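PDB 4CH7: siroheme decarboxylase from Hydrogenobacter thermophilus, which catalyses the decarboxylation of siroheme to didecarboxysiroheme, releasing two molecules of carbon dioxide on the route to heme d1. Local coordinates for residues A[67-72]-A[103-108]; A[94-99]-A[308-313]; A[236-241]-A[269-274]. One frame throughout, in Å; residues are numbered along the deposited sequence.

Contact 1: A[67-72]-A[103-108]; sequences ALIAFK and LWFTLA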
loop_
_atom_site.group_PDB
_atom_site.type_symbol
_atom_site.label_atom_id
_atom_site.label_comp_id
_atom_site.label_asym_id
_atom_site.label_seq_id
_atom_site.Cartn_x
_atom_site.Cartn_y
_atom_site.Cartn_z
ATOM N N ALA A 67 -5.470 -6.668 -4.993
ATOM C CA ALA A 67 -6.808 -6.842 -4.445
ATOM C C ALA A 67 -6.756 -7.200 -2.971
ATOM O O ALA A 67 -5.721 -7.633 -2.459
ATOM C CB ALA A 67 -7.564 -7.912 -5.215
ATOM N N LEU A 68 -7.885 -7.022 -2.295
ATOM C CA LEU A 68 -8.017 -7.460 -0.915
ATOM C C LEU A 68 -8.608 -8.862 -0.918
ATOM O O LEU A 68 -9.719 -9.074 -1.406
ATOM C CB LEU A 68 -8.910 -6.505 -0.126
ATOM C CG LEU A 68 -8.999 -6.709 1.385
ATOM C CD1 LEU A 68 -7.612 -6.691 2.001
ATOM C CD2 LEU A 68 -9.874 -5.639 2.012
ATOM N N ILE A 69 -7.857 -9.821 -0.389
ATOM C CA ILE A 69 -8.291 -11.212 -0.391
ATOM C C ILE A 69 -8.743 -11.642 1.002
ATOM O O ILE A 69 -8.123 -11.276 2.000
ATOM C CB ILE A 69 -7.172 -12.143 -0.896
ATOM C CG1 ILE A 69 -6.587 -11.614 -2.209
ATOM C CG2 ILE A 69 -7.689 -13.562 -1.076
ATOM C CD1 ILE A 69 -7.614 -11.451 -3.321
ATOM N N ALA A 70 -9.827 -12.412 1.065
ATOM C CA ALA A 70 -10.336 -12.924 2.332
ATOM C C ALA A 70 -10.499 -14.437 2.251
ATOM O O ALA A 70 -11.133 -14.938 1.328
ATOM C CB ALA A 70 -11.661 -12.273 2.670
ATOM N N PHE A 71 -9.925 -15.157 3.210
ATOM C CA PHE A 71 -10.051 -16.612 3.258
ATOM C C PHE A 71 -10.959 -17.050 4.404
ATOM O O PHE A 71 -10.904 -16.482 5.498
ATOM C CB PHE A 71 -8.679 -17.269 3.436
ATOM C CG PHE A 71 -7.896 -17.412 2.160
ATOM C CD1 PHE A 71 -8.341 -16.836 0.976
ATOM C CD2 PHE A 71 -6.713 -18.140 2.145
ATOM C CE1 PHE A 71 -7.615 -16.975 -0.202
ATOM C CE2 PHE A 71 -5.981 -18.284 0.975
ATOM C CZ PHE A 71 -6.431 -17.700 -0.201
ATOM N N LYS A 72 -11.798 -18.051 4.153
ATOM C CA LYS A 72 -12.527 -18.694 5.241
ATOM C C LYS A 72 -11.750 -19.916 5.712
ATOM O O LYS A 72 -11.796 -20.978 5.091
ATOM C CB LYS A 72 -13.949 -19.081 4.833
ATOM C CG LYS A 72 -14.695 -19.876 5.899
ATOM C CD LYS A 72 -16.123 -19.389 6.076
ATOM C CE LYS A 72 -16.906 -19.480 4.781
ATOM N NZ LYS A 72 -18.332 -19.096 4.972
ATOM N N LEU A 103 -9.472 -14.585 7.662
ATOM C CA LEU A 103 -8.128 -14.244 7.208
ATOM C C LEU A 103 -8.175 -13.275 6.030
ATOM O O LEU A 103 -8.656 -13.619 4.951
ATOM C CB LEU A 103 -7.333 -15.500 6.837
ATOM C CG LEU A 103 -5.840 -15.251 6.624
ATOM C CD1 LEU A 103 -5.171 -14.917 7.949
ATOM C CD2 LEU A 103 -5.164 -16.432 5.964
ATOM N N TRP A 104 -7.666 -12.066 6.248
ATOM C CA TRP A 104 -7.671 -11.028 5.227
ATOM C C TRP A 104 -6.259 -10.577 4.898
ATOM O O TRP A 104 -5.506 -10.170 5.787
ATOM C CB TRP A 104 -8.486 -9.830 5.705
ATOM C CG TRP A 104 -9.954 -10.096 5.753
ATOM C CD1 TRP A 104 -10.619 -10.881 6.648
ATOM C CD2 TRP A 104 -10.949 -9.566 4.868
ATOM N NE1 TRP A 104 -11.967 -10.877 6.369
ATOM C CE2 TRP A 104 -12.193 -10.075 5.280
ATOM C CE3 TRP A 104 -10.904 -8.710 3.764
ATOM C CZ2 TRP A 104 -13.388 -9.754 4.622
ATOM C CZ3 TRP A 104 -12.087 -8.393 3.116
ATOM C CH2 TRP A 104 -13.310 -8.910 3.546
ATOM N N PHE A 105 -5.901 -10.647 3.621
ATOM C CA PHE A 105 -4.606 -10.147 3.188
ATOM C C PHE A 105 -4.689 -9.341 1.898
ATOM O O PHE A 105 -5.622 -9.493 1.105
ATOM C CB PHE A 105 -3.572 -11.278 3.077
ATOM C CG PHE A 105 -3.936 -12.353 2.097
ATOM C CD1 PHE A 105 -4.745 -13.414 2.480
ATOM C CD2 PHE A 105 -3.440 -12.322 0.801
ATOM C CE1 PHE A 105 -5.073 -14.414 1.583
ATOM C CE2 PHE A 105 -3.759 -13.317 -0.103
ATOM C CZ PHE A 105 -4.575 -14.368 0.288
ATOM N N THR A 106 -3.713 -8.462 1.714
ATOM C CA THR A 106 -3.606 -7.683 0.491
ATOM C C THR A 106 -2.633 -8.378 -0.447
ATOM O O THR A 106 -1.481 -8.627 -0.085
ATOM C CB THR A 106 -3.123 -6.251 0.770
ATOM O OG1 THR A 106 -4.088 -5.570 1.583
ATOM C CG2 THR A 106 -2.930 -5.489 -0.534
ATOM N N LEU A 107 -3.106 -8.710 -1.645
ATOM C CA LEU A 107 -2.269 -9.377 -2.632
ATOM C C LEU A 107 -2.012 -8.466 -3.817
ATOM O O LEU A 107 -2.940 -7.861 -4.352
ATOM C CB LEU A 107 -2.926 -10.673 -3.114
ATOM C CG LEU A 107 -2.229 -11.409 -4.262
ATOM C CD1 LEU A 107 -0.824 -11.818 -3.859
ATOM C CD2 LEU A 107 -3.033 -12.620 -4.695
ATOM N N ALA A 108 -0.747 -8.362 -4.214
ATOM C CA ALA A 108 -0.379 -7.632 -5.423
ATOM C C ALA A 108 0.367 -8.570 -6.362
ATOM O O ALA A 108 1.338 -9.214 -5.959
ATOM C CB ALA A 108 0.481 -6.433 -5.081
#

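Contact 2: A[94-99]-A[308-313]; sequences NYERTH and STREFK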
loop_
_atom_site.group_PDB
_atom_site.type_symbol
_atom_site.label_atom_id
_atom_site.label_comp_id
_atom_site.label_asym_id
_atom_site.label_seq_id
_atom_site.Cartn_x
_atom_site.Cartn_y
_atom_site.Cartn_z
ATOM N N ASN A 94 -1.235 -9.016 6.130
ATOM C CA ASN A 94 -2.036 -10.204 6.409
ATOM C C ASN A 94 -2.587 -10.133 7.826
ATOM O O ASN A 94 -1.839 -9.904 8.778
ATOM C CB ASN A 94 -1.220 -11.486 6.215
ATOM C CG ASN A 94 -2.072 -12.745 6.315
ATOM O OD1 ASN A 94 -3.298 -12.687 6.249
ATOM N ND2 ASN A 94 -1.419 -13.890 6.464
ATOM N N TYR A 95 -3.893 -10.329 7.963
ATOM C CA TYR A 95 -4.544 -10.156 9.252
ATOM C C TYR A 95 -5.547 -11.254 9.559
ATOM O O TYR A 95 -6.214 -11.777 8.662
ATOM C CB TYR A 95 -5.246 -8.797 9.306
ATOM C CG TYR A 95 -4.300 -7.626 9.387
ATOM C CD1 TYR A 95 -3.717 -7.269 10.592
ATOM C CD2 TYR A 95 -3.992 -6.872 8.262
ATOM C CE1 TYR A 95 -2.851 -6.203 10.679
ATOM C CE2 TYR A 95 -3.123 -5.800 8.339
ATOM C CZ TYR A 95 -2.555 -5.471 9.551
ATOM O OH TYR A 95 -1.689 -4.406 9.640
ATOM N N GLU A 96 -5.639 -11.606 10.836
ATOM C CA GLU A 96 -6.759 -12.394 11.316
ATOM C C GLU A 96 -7.829 -11.419 11.769
ATOM O O GLU A 96 -7.552 -10.499 12.543
ATOM C CB GLU A 96 -6.352 -13.294 12.476
ATOM C CG GLU A 96 -7.530 -14.010 13.118
ATOM C CD GLU A 96 -7.123 -14.874 14.286
ATOM O OE1 GLU A 96 -5.918 -15.163 14.422
ATOM O OE2 GLU A 96 -8.011 -15.266 15.067
ATOM N N ARG A 97 -9.049 -11.608 11.278
ATOM C CA ARG A 97 -10.130 -10.686 11.594
ATOM C C ARG A 97 -11.372 -11.389 12.129
ATOM O O ARG A 97 -11.559 -12.589 11.925
ATOM C CB ARG A 97 -10.472 -9.816 10.382
ATOM C CG ARG A 97 -9.310 -8.956 9.909
ATOM C CD ARG A 97 -9.719 -7.947 8.848
ATOM N NE ARG A 97 -8.580 -7.142 8.414
ATOM C CZ ARG A 97 -8.149 -6.059 9.052
ATOM N NH1 ARG A 97 -8.761 -5.649 10.156
ATOM N NH2 ARG A 97 -7.105 -5.386 8.593
ATOM N N THR A 98 -12.208 -10.627 12.827
ATOM C CA THR A 98 -13.450 -11.144 13.386
ATOM C C THR A 98 -14.554 -11.125 12.333
ATOM O O THR A 98 -15.237 -10.112 12.148
ATOM C CB THR A 98 -13.901 -10.321 14.606
ATOM O OG1 THR A 98 -14.290 -9.007 14.183
ATOM C CG2 THR A 98 -12.771 -10.206 15.618
ATOM N N HIS A 99 -14.715 -12.252 11.645
ATOM C CA HIS A 99 -15.690 -12.391 10.567
ATOM C C HIS A 99 -15.691 -13.848 10.117
ATOM O O HIS A 99 -14.745 -14.584 10.406
ATOM C CB HIS A 99 -15.316 -11.483 9.390
ATOM C CG HIS A 99 -16.421 -11.276 8.400
ATOM N ND1 HIS A 99 -16.544 -12.026 7.250
ATOM C CD2 HIS A 99 -17.444 -10.387 8.377
ATOM C CE1 HIS A 99 -17.599 -11.616 6.568
ATOM N NE2 HIS A 99 -18.161 -10.621 7.231
ATOM N N SER A 308 -9.093 -6.472 13.832
ATOM C CA SER A 308 -7.800 -7.121 13.654
ATOM C C SER A 308 -7.351 -7.734 14.978
ATOM O O SER A 308 -7.030 -7.014 15.922
ATOM C CB SER A 308 -6.764 -6.113 13.151
ATOM O OG SER A 308 -5.443 -6.568 13.389
ATOM N N THR A 309 -7.349 -9.062 15.052
ATOM C CA THR A 309 -6.963 -9.756 16.278
ATOM C C THR A 309 -5.561 -10.354 16.178
ATOM O O THR A 309 -5.011 -10.833 17.172
ATOM C CB THR A 309 -7.984 -10.847 16.664
ATOM O OG1 THR A 309 -8.193 -11.730 15.555
ATOM C CG2 THR A 309 -9.310 -10.212 17.053
ATOM N N ARG A 310 -4.997 -10.318 14.973
ATOM C CA ARG A 310 -3.620 -10.753 14.733
ATOM C C ARG A 310 -3.020 -10.061 13.513
ATOM O O ARG A 310 -3.719 -9.792 12.534
ATOM C CB ARG A 310 -3.537 -12.272 14.541
ATOM C CG ARG A 310 -3.387 -13.075 15.821
ATOM C CD ARG A 310 -2.669 -14.398 15.586
ATOM N NE ARG A 310 -1.252 -14.207 15.282
ATOM C CZ ARG A 310 -0.344 -15.177 15.306
ATOM N NH1 ARG A 310 -0.699 -16.415 15.618
ATOM N NH2 ARG A 310 0.922 -14.911 15.012
ATOM N N GLU A 311 -1.724 -9.772 13.580
ATOM C CA GLU A 311 -0.991 -9.265 12.423
ATOM C C GLU A 311 0.116 -10.246 12.055
ATOM O O GLU A 311 1.136 -10.332 12.741
ATOM C CB GLU A 311 -0.401 -7.879 12.698
ATOM C CG GLU A 311 0.366 -7.291 11.515
ATOM C CD GLU A 311 0.612 -5.800 11.658
ATOM O OE1 GLU A 311 1.108 -5.374 12.720
ATOM O OE2 GLU A 311 0.298 -5.056 10.706
ATOM N N PHE A 312 -0.097 -10.988 10.975
ATOM C CA PHE A 312 0.859 -11.999 10.544
ATOM C C PHE A 312 1.977 -11.394 9.715
ATOM O O PHE A 312 3.074 -11.952 9.634
ATOM C CB PHE A 312 0.153 -13.082 9.730
ATOM C CG PHE A 312 -0.845 -13.871 10.518
ATOM C CD1 PHE A 312 -0.422 -14.767 11.488
ATOM C CD2 PHE A 312 -2.205 -13.724 10.288
ATOM C CE1 PHE A 312 -1.335 -15.499 12.221
ATOM C CE2 PHE A 312 -3.125 -14.454 11.015
ATOM C CZ PHE A 312 -2.687 -15.341 11.986
ATOM N N LYS A 313 1.695 -10.248 9.105
ATOM C CA LYS A 313 2.631 -9.644 8.173
ATOM C C LYS A 313 2.251 -8.206 7.854
ATOM O O LYS A 313 1.094 -7.909 7.547
ATOM C CB LYS A 313 2.672 -10.467 6.884
ATOM C CG LYS A 313 3.762 -10.070 5.905
ATOM C CD LYS A 313 3.752 -11.008 4.712
ATOM C CE LYS A 313 4.902 -10.719 3.770
ATOM N NZ LYS A 313 4.899 -11.652 2.613
#

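Contact 3: A[236-241]-A[269-274]; sequences MSVWEV and EKFRYN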
loop_
_atom_site.group_PDB
_atom_site.type_symbol
_atom_site.label_atom_id
_atom_site.label_comp_id
_atom_site.label_asym_id
_atom_site.label_seq_id
_atom_site.Cartn_x
_atom_site.Cartn_y
_atom_site.Cartn_z
HETATM N N MSE A 236 -11.337 -3.087 10.524
HETATM C CA MSE A 236 -11.813 -2.691 9.212
HETATM C C MSE A 236 -13.329 -2.644 9.299
HETATM O O MSE A 236 -13.978 -3.682 9.428
HETATM C CB MSE A 236 -11.369 -3.698 8.149
HETATM C CG MSE A 236 -12.177 -3.658 6.860
HETATM SE SE MSE A 236 -11.560 -4.982 5.581
HETATM C CE MSE A 236 -9.737 -4.349 5.385
ATOM N N SER A 237 -13.891 -1.441 9.278
ATOM C CA SER A 237 -15.339 -1.298 9.251
ATOM C C SER A 237 -15.796 -1.339 7.800
ATOM O O SER A 237 -15.246 -0.636 6.949
ATOM C CB SER A 237 -15.771 0.009 9.912
ATOM O OG SER A 237 -15.393 1.124 9.130
ATOM N N VAL A 238 -16.778 -2.184 7.510
ATOM C CA VAL A 238 -17.307 -2.282 6.155
ATOM C C VAL A 238 -18.767 -1.841 6.125
ATOM O O VAL A 238 -19.544 -2.184 7.014
ATOM C CB VAL A 238 -17.132 -3.700 5.567
ATOM C CG1 VAL A 238 -15.655 -4.030 5.435
ATOM C CG2 VAL A 238 -17.833 -4.736 6.430
ATOM N N TRP A 239 -19.131 -1.067 5.107
ATOM C CA TRP A 239 -20.452 -0.455 5.058
ATOM C C TRP A 239 -21.127 -0.652 3.707
ATOM O O TRP A 239 -20.474 -0.611 2.662
ATOM C CB TRP A 239 -20.341 1.044 5.355
ATOM C CG TRP A 239 -19.601 1.344 6.627
ATOM C CD1 TRP A 239 -18.250 1.343 6.810
ATOM C CD2 TRP A 239 -20.179 1.692 7.892
ATOM N NE1 TRP A 239 -17.951 1.663 8.114
ATOM C CE2 TRP A 239 -19.118 1.881 8.799
ATOM C CE3 TRP A 239 -21.489 1.862 8.347
ATOM C CZ2 TRP A 239 -19.332 2.233 10.136
ATOM C CZ3 TRP A 239 -21.699 2.204 9.672
ATOM C CH2 TRP A 239 -20.628 2.387 10.550
ATOM N N GLU A 240 -22.438 -0.871 3.732
ATOM C CA GLU A 240 -23.223 -0.848 2.507
ATOM C C GLU A 240 -23.864 0.525 2.369
ATOM O O GLU A 240 -24.740 0.895 3.153
ATOM C CB GLU A 240 -24.290 -1.939 2.513
ATOM C CG GLU A 240 -25.121 -1.987 1.239
ATOM C CD GLU A 240 -26.107 -3.134 1.232
ATOM O OE1 GLU A 240 -25.817 -4.173 1.861
ATOM O OE2 GLU A 240 -27.177 -2.991 0.605
ATOM N N VAL A 241 -23.408 1.282 1.377
ATOM C CA VAL A 241 -23.846 2.657 1.189
ATOM C C VAL A 241 -24.305 2.863 -0.248
ATOM O O VAL A 241 -23.636 2.414 -1.179
ATOM C CB VAL A 241 -22.703 3.648 1.495
ATOM C CG1 VAL A 241 -23.194 5.086 1.406
ATOM C CG2 VAL A 241 -22.113 3.375 2.865
ATOM N N GLU A 269 -22.611 -9.890 -4.883
ATOM C CA GLU A 269 -23.382 -10.903 -4.173
ATOM C C GLU A 269 -22.558 -11.523 -3.049
ATOM O O GLU A 269 -23.072 -11.789 -1.961
ATOM C CB GLU A 269 -23.861 -11.985 -5.144
ATOM C CG GLU A 269 -24.886 -11.498 -6.165
ATOM C CD GLU A 269 -25.097 -12.478 -7.306
ATOM O OE1 GLU A 269 -24.331 -13.459 -7.406
ATOM O OE2 GLU A 269 -26.031 -12.259 -8.105
ATOM N N LYS A 270 -21.271 -11.736 -3.315
ATOM C CA LYS A 270 -20.368 -12.345 -2.343
ATOM C C LYS A 270 -20.005 -11.423 -1.179
ATOM O O LYS A 270 -19.640 -11.893 -0.099
ATOM C CB LYS A 270 -19.099 -12.845 -3.035
ATOM C CG LYS A 270 -19.313 -14.096 -3.871
ATOM C CD LYS A 270 -18.056 -14.481 -4.632
ATOM C CE LYS A 270 -18.267 -15.781 -5.390
ATOM N NZ LYS A 270 -17.081 -16.158 -6.204
ATOM N N PHE A 271 -20.106 -10.114 -1.400
ATOM C CA PHE A 271 -19.780 -9.133 -0.366
ATOM C C PHE A 271 -20.465 -7.803 -0.676
ATOM O O PHE A 271 -19.992 -7.035 -1.514
ATOM C CB PHE A 271 -18.263 -8.947 -0.282
ATOM C CG PHE A 271 -17.774 -8.521 1.072
ATOM C CD1 PHE A 271 -17.764 -9.415 2.131
ATOM C CD2 PHE A 271 -17.309 -7.231 1.282
ATOM C CE1 PHE A 271 -17.304 -9.032 3.381
ATOM C CE2 PHE A 271 -16.848 -6.837 2.530
ATOM C CZ PHE A 271 -16.845 -7.740 3.580
ATOM N N ARG A 272 -21.574 -7.533 0.009
ATOM C CA ARG A 272 -22.419 -6.379 -0.302
ATOM C C ARG A 272 -21.910 -5.034 0.222
ATOM O O ARG A 272 -22.530 -3.995 -0.021
ATOM C CB ARG A 272 -23.855 -6.616 0.180
ATOM C CG ARG A 272 -24.829 -6.941 -0.945
ATOM C CD ARG A 272 -25.281 -8.390 -0.916
ATOM N NE ARG A 272 -26.342 -8.618 0.061
ATOM C CZ ARG A 272 -27.073 -9.727 0.123
ATOM N NH1 ARG A 272 -26.862 -10.712 -0.739
ATOM N NH2 ARG A 272 -28.020 -9.853 1.044
ATOM N N TYR A 273 -20.784 -5.047 0.926
ATOM C CA TYR A 273 -20.224 -3.810 1.463
ATOM C C TYR A 273 -19.349 -3.100 0.429
ATOM O O TYR A 273 -18.414 -3.691 -0.117
ATOM C CB TYR A 273 -19.433 -4.093 2.741
ATOM C CG TYR A 273 -20.192 -4.930 3.748
ATOM C CD1 TYR A 273 -21.162 -4.364 4.563
ATOM C CD2 TYR A 273 -19.933 -6.285 3.886
ATOM C CE1 TYR A 273 -21.856 -5.129 5.483
ATOM C CE2 TYR A 273 -20.617 -7.056 4.802
ATOM C CZ TYR A 273 -21.579 -6.476 5.598
ATOM O OH TYR A 273 -22.265 -7.245 6.512
ATOM N N ASN A 274 -19.656 -1.832 0.168
ATOM C CA ASN A 274 -18.931 -1.055 -0.831
ATOM C C ASN A 274 -18.062 0.053 -0.228
ATOM O O ASN A 274 -17.248 0.661 -0.928
ATOM C CB ASN A 274 -19.899 -0.467 -1.865
ATOM C CG ASN A 274 -21.001 0.366 -1.232
ATOM O OD1 ASN A 274 -21.363 0.161 -0.076
ATOM N ND2 ASN A 274 -21.547 1.307 -1.996
#

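Contact 1: A[67-72]-A[103-108]
Ala67 to Phe71 pairs antiparallel with Leu103 to Leu107 through six backbone hydrogen bonds, from the pair Ala67 and Leu107 to the pair Phe71 and Leu103, where the bond from Phe71 N to Leu103 O is short at 2.6 Å, and the strand axes are inclined at 158°. Ala67, Ile69, Phe71, Leu103, Phe105 and Leu107 share one face. There Phe105 CG sits between its backbone N and carbonyl carbon (chi1 60°), and the ring leans across to Ile69 on the facing strand. Ile69 CB lies over a face of the Phe105 ring, 3.8 Å from the ring centroid, in a CH-pi contact. The Phe105 edge in turn meets a face of Phe71 in a T-shaped stack, with planes at 88°. The strands belong to a closed antiparallel barrel built from ferredoxin-like AsnC-type domains, and helices 75-87 and 116-126 cover this apolar face. On the other face, Ala70 CB lies over a face of the Trp104 six-membered ring, 3.4 Å from its centroid, in a second CH-pi contact. Leu68 reaches the same indole at its edge, with CG 3.6 Å from Trp104 CE3. The indole NE1 bonds to Phe101 O. Leu68 CD1 also touches Thr106 OG1 at 3.7 Å, and the Thr106 side chain lies close to His93, the inferred active-site residue.

Contact 2: A[94-99]-A[308-313]
Asn94 pairs with both Phe312 and Lys313 in a classic beta bulge. Its N bonds to Lys313 O, and its O accepts Phe312 N at 3.0 Å. The Asn94 amide crosses obliquely by Phe312, with ND2 3.7 Å from Phe312 CB, while ND2 itself bonds to Asn86 OD1. Tyr95 runs alongside Glu311, and the two side chains point the same way. Glu311 CG, anti to its backbone N (chi1 -179°), lies 3.5 Å from Tyr95 CE1. The Tyr95 hydroxyl is hydrogen-bonded to Glu311 OE2, but the modelled separation is too short for its length to be trusted. Arg310 O meets the Tyr95 ring at its edge, 3.2 Å from CD1. The Tyr95 side chain also lies near His93, the inferred active-site residue. Glu96 faces a second classic bulge, formed by Thr309 and Arg310. Its N donates to Arg310 O, and its O receives Thr309 N at 2.9 Å, with a weak further bond from Thr309 OG1. Glu96 CB packs 3.7 Å from Phe312 CE2, and its OE2 forms a salt bridge with Arg75. Arg97 NH1 lies 3.6 Å from Ser308 CB and bonds to Leu306 O. Thr98 CG2 touches Thr309 CG2. Backbone bonds, with two bulges among them, thus hold the two AsnC-like halves together, while the charge of Glu96 is probably balanced mainly by Arg75, outside both strands.

Contact 3: A[236-241]-A[269-274]
Beside strand 233-239 of the second AsnC-like domain, the loop leading into strand 275-281 packs against the chain. Asn274 makes the polar join. Its backbone N donates to Trp239 O at 2.9 Å, a bent bond of 130°. Its amide then clasps the backbone of Val241. OD1 accepts Val241 N on a lone pair at 2.7 Å, and ND2 donates to Val241 O, which lies near the amide plane. Asn274 CG, set between its own backbone N and carbonyl carbon (chi1 55°), comes 3.3 Å from Val241 O. The paired bonds fix the rotation of the amide. An alanine here would probably leave Val241 N and O without these partners and let the chain beyond Trp239 move more freely. Val238 CG2 lies over a face of Tyr273, 3.6 Å from the ring centroid, in a CH-pi contact. Val238 CG1 approaches the edge of Phe271, 4.2 Å from CE2. Arg265 NH1 hydrogen-bonds both Phe271 O and Tyr273 O, carbonyls of the same loop. Glu240 CG rests 3.5 Å from Arg272 O. The asparagine amide here continues the pairing of strands 233-239 and 275-281 into the adjoining loop, in the antiparallel barrel of AsnC-like domains.

All three contacts draw on one closed antiparallel barrel of eight strands, to which both AsnC-like domains contribute. Contact 1 lies in the first domain and contact 3 in the second. Contact 2 joins the two through neighbouring strands 91-97 and 303-314. The centres of contacts 1 and 2 are about 11 Å apart, and Trp104 O probably bonds to Tyr95 N between them. The centre of contact 3 is about 15 Å from that of contact 1, yet Leu68 and Trp104 pack against Met236, present as selenomethionine, and Trp104 against Phe271. Along the chain the segments of contacts 1 and 2 alternate, and contact 3 falls wholly between the two segments of contact 2. One chain thus builds a barrel from two halves, with the inferred active-site His93 near contacts 1 and 2.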